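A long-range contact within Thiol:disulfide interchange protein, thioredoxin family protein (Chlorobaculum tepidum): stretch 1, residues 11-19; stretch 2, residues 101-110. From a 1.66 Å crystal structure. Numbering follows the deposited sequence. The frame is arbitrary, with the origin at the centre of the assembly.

Stretch 1 11-19: PTPAPSFSG
Stretch 2 101-110: ELIRAFNGYI

Stretch 1 is an extended segment, mostly loop, that enters a strand at S18 and G19. Stretch 2 begins within a helix, whose phi/psi stay near -65/-40 from E101 to I103, and passes through a type I turn from N107 to I110. The two run in opposite senses: the CA atoms of T12 and Y109 lie 8.8 Å apart, those of P15 and A105 6.1 Å, and those of F17 and L102 6.9 Å. P15 is thus the point of close approach, and A105, with its small side chain, faces it. Within stretch 2, A105 N bonds to E101 O at 2.9 Å, N107 N to I103 O at 3.0 Å, and Y109 N to F106 O at 3.1 Å.

The apolar packing alternates along the extended chain. P15 (phi/psi -79/161, C-gamma endo) and F17 (-159/159, chi1 57°, p, chi2 111°) point toward stretch 2, while S16 between them points away. P15 CB meets A105 CB at 4.1 Å, and P15 CG makes a van der Waals contact with the backbone carbonyl A105 O at 3.4 Å. On the F17 side, F17 CB rests 3.8 Å from L102 CD2. L102 (chi1 -73°, m; chi2 175°, t) leaves its backbone sideways, yet its end comes nearer, filling space beside F17.

Aromatic geometry links these pieces. F106 (chi1 -69°, m; chi2 -85°) also starts sideways and swings its ring end closer. Its face receives P15 CG, 3.8 Å from the F106 ring centroid and 22° off the ring normal, a CH-pi contact in which a proline C-H meets the pi cloud. Its edge turns to the face of F17, with F17 CE2 to F106 CZ at 3.7 Å, ring centroids 5.3 Å apart and planes at 82°. One phenylalanine thereby serves two neighbours, offering face to one and edge to the other.

One direct hydrogen bond crosses between the stretches. The CA-to-CB bond of Y109 (chi1 -56°, m; chi2 -69°) points toward stretch 1, and Y109 OH donates to P13 O at 3.0 Å, satisfying a backbone carbonyl of the loop. P15 N lies 3.5 Å from Y109 OH but, as a proline nitrogen, has no hydrogen to share. The tyrosine also packs through carbon: T12 CG2 (T12 chi1 -63°, m) touches Y109 CE1 at 3.5 Å, and P15 CD approaches Y109 CZ at 4.0 Å.

Where the strand begins, at S18, one water bridges the stretches, accepting from S18 N at 3.1 Å and donating weakly to E101 OE1 at 3.3 Å.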

# COMPACT_ATOMS: atom_id res chain seq x y z
N PRO A 11 5.41 -20.32 0.22
CA PRO A 11 5.30 -18.86 0.38
C PRO A 11 5.02 -18.13 -0.95
O PRO A 11 5.20 -18.68 -2.04
CB PRO A 11 6.66 -18.47 0.94
CG PRO A 11 7.55 -19.71 0.88
CD PRO A 11 6.81 -20.73 0.03
N THR A 12 4.63 -16.88 -0.84
CA THR A 12 4.18 -16.10 -1.98
C THR A 12 5.06 -14.83 -1.93
O THR A 12 4.59 -13.81 -1.47
CB THR A 12 2.69 -15.74 -1.74
OG1 THR A 12 1.91 -16.96 -1.69
CG2 THR A 12 2.11 -14.83 -2.81
N PRO A 13 6.29 -14.87 -2.47
CA PRO A 13 7.28 -13.79 -2.36
C PRO A 13 6.69 -12.51 -2.95
O PRO A 13 5.94 -12.54 -3.96
CB PRO A 13 8.46 -14.29 -3.22
CG PRO A 13 8.20 -15.81 -3.28
CD PRO A 13 6.76 -15.93 -3.40
N ALA A 14 6.94 -11.39 -2.27
CA ALA A 14 6.47 -10.12 -2.80
C ALA A 14 7.25 -9.76 -4.05
O ALA A 14 8.40 -10.16 -4.20
CB ALA A 14 6.70 -9.06 -1.75
N PRO A 15 6.65 -8.97 -4.92
CA PRO A 15 7.38 -8.54 -6.12
C PRO A 15 8.36 -7.41 -5.86
O PRO A 15 8.28 -6.72 -4.86
CB PRO A 15 6.28 -8.01 -7.03
CG PRO A 15 5.15 -7.61 -6.10
CD PRO A 15 5.32 -8.34 -4.82
N SER A 16 9.30 -7.23 -6.77
CA SER A 16 10.21 -6.08 -6.73
C SER A 16 9.55 -4.99 -7.52
O SER A 16 8.98 -5.23 -8.57
CB SER A 16 11.52 -6.43 -7.45
OG SER A 16 12.36 -7.18 -6.57
N PHE A 17 9.63 -3.77 -6.99
CA PHE A 17 9.11 -2.66 -7.74
C PHE A 17 9.76 -1.35 -7.22
O PHE A 17 10.23 -1.27 -6.12
CB PHE A 17 7.56 -2.56 -7.58
CG PHE A 17 7.06 -2.43 -6.15
CD1 PHE A 17 6.51 -1.23 -5.76
CD2 PHE A 17 7.05 -3.47 -5.24
CE1 PHE A 17 5.97 -1.06 -4.49
CE2 PHE A 17 6.55 -3.32 -3.94
CZ PHE A 17 6.04 -2.08 -3.56
N SER A 18 9.72 -0.34 -8.08
CA SER A 18 10.47 0.88 -7.80
C SER A 18 9.92 2.00 -8.62
O SER A 18 9.16 1.77 -9.57
CB SER A 18 12.00 0.74 -8.09
OG SER A 18 12.27 0.45 -9.43
N GLY A 19 10.28 3.22 -8.25
CA GLY A 19 9.89 4.35 -9.14
C GLY A 19 10.14 5.69 -8.49
O GLY A 19 10.92 5.79 -7.56
N GLU A 101 3.33 -1.51 -15.33
CA GLU A 101 4.22 -2.42 -14.67
C GLU A 101 3.90 -2.60 -13.16
O GLU A 101 3.99 -3.69 -12.61
CB GLU A 101 5.65 -1.87 -14.78
CG GLU A 101 6.70 -2.64 -14.06
CD GLU A 101 8.09 -2.02 -14.33
OE1 GLU A 101 8.28 -0.80 -14.02
OE2 GLU A 101 8.97 -2.73 -14.87
N LEU A 102 3.52 -1.50 -12.51
CA LEU A 102 3.22 -1.57 -11.07
C LEU A 102 1.95 -2.36 -10.92
O LEU A 102 1.86 -3.15 -9.97
CB LEU A 102 3.06 -0.16 -10.48
CG LEU A 102 4.34 0.67 -10.29
CD1 LEU A 102 4.05 2.12 -9.79
CD2 LEU A 102 5.34 -0.04 -9.29
N ILE A 103 0.98 -2.18 -11.81
CA ILE A 103 -0.29 -2.91 -11.71
C ILE A 103 -0.03 -4.39 -11.96
O ILE A 103 -0.44 -5.21 -11.18
CB ILE A 103 -1.41 -2.35 -12.60
CG1 ILE A 103 -1.80 -0.99 -12.03
CG2 ILE A 103 -2.58 -3.38 -12.68
CD1 ILE A 103 -2.68 -0.19 -13.00
N ARG A 104 0.79 -4.68 -12.96
CA ARG A 104 1.03 -6.12 -13.30
C ARG A 104 1.85 -6.78 -12.18
O ARG A 104 1.72 -8.01 -12.00
CB ARG A 104 1.79 -6.23 -14.62
CG ARG A 104 1.01 -5.93 -15.86
CD ARG A 104 1.82 -6.47 -17.08
NE ARG A 104 2.93 -5.58 -17.40
CZ ARG A 104 2.79 -4.54 -18.22
NH1 ARG A 104 1.60 -4.28 -18.75
NH2 ARG A 104 3.83 -3.73 -18.45
N ALA A 105 2.66 -6.04 -11.43
CA ALA A 105 3.41 -6.60 -10.30
C ALA A 105 2.52 -7.28 -9.22
O ALA A 105 2.96 -8.26 -8.61
CB ALA A 105 4.33 -5.59 -9.64
N PHE A 106 1.33 -6.73 -9.01
CA PHE A 106 0.36 -7.19 -8.02
C PHE A 106 -0.89 -7.90 -8.53
O PHE A 106 -1.58 -8.57 -7.78
CB PHE A 106 -0.03 -6.03 -7.10
CG PHE A 106 1.08 -5.63 -6.25
CD1 PHE A 106 1.33 -6.26 -5.07
CD2 PHE A 106 1.99 -4.64 -6.73
CE1 PHE A 106 2.43 -5.90 -4.27
CE2 PHE A 106 3.07 -4.30 -5.94
CZ PHE A 106 3.27 -4.87 -4.74
N ASN A 107 -1.20 -7.73 -9.83
CA ASN A 107 -2.39 -8.30 -10.43
C ASN A 107 -2.50 -9.80 -10.20
O ASN A 107 -3.66 -10.30 -10.09
CB ASN A 107 -2.26 -8.16 -11.98
CG ASN A 107 -3.13 -7.16 -12.52
OD1 ASN A 107 -4.03 -6.62 -11.85
ND2 ASN A 107 -2.87 -6.86 -13.79
N GLY A 108 -1.37 -10.48 -10.22
CA GLY A 108 -1.36 -11.95 -10.12
C GLY A 108 -1.86 -12.51 -8.81
O GLY A 108 -2.15 -13.73 -8.71
N TYR A 109 -1.92 -11.67 -7.77
CA TYR A 109 -2.34 -12.16 -6.43
C TYR A 109 -3.84 -12.18 -6.22
O TYR A 109 -4.32 -12.65 -5.18
CB TYR A 109 -1.67 -11.33 -5.30
CG TYR A 109 -0.17 -11.31 -5.39
CD1 TYR A 109 0.63 -12.45 -5.15
CD2 TYR A 109 0.47 -10.14 -5.67
CE1 TYR A 109 2.05 -12.36 -5.27
CE2 TYR A 109 1.85 -10.07 -5.80
CZ TYR A 109 2.61 -11.17 -5.60
OH TYR A 109 3.98 -11.05 -5.75
N ILE A 110 -4.63 -11.71 -7.19
CA ILE A 110 -6.06 -11.71 -7.05
C ILE A 110 -6.74 -12.19 -8.32
O ILE A 110 -6.28 -11.86 -9.45
CB ILE A 110 -6.57 -10.30 -6.61
CG1 ILE A 110 -8.11 -10.27 -6.58
CG2 ILE A 110 -6.02 -9.21 -7.52
CD1 ILE A 110 -8.58 -9.04 -5.75
O HOH W 1 8.80 -1.40 -10.82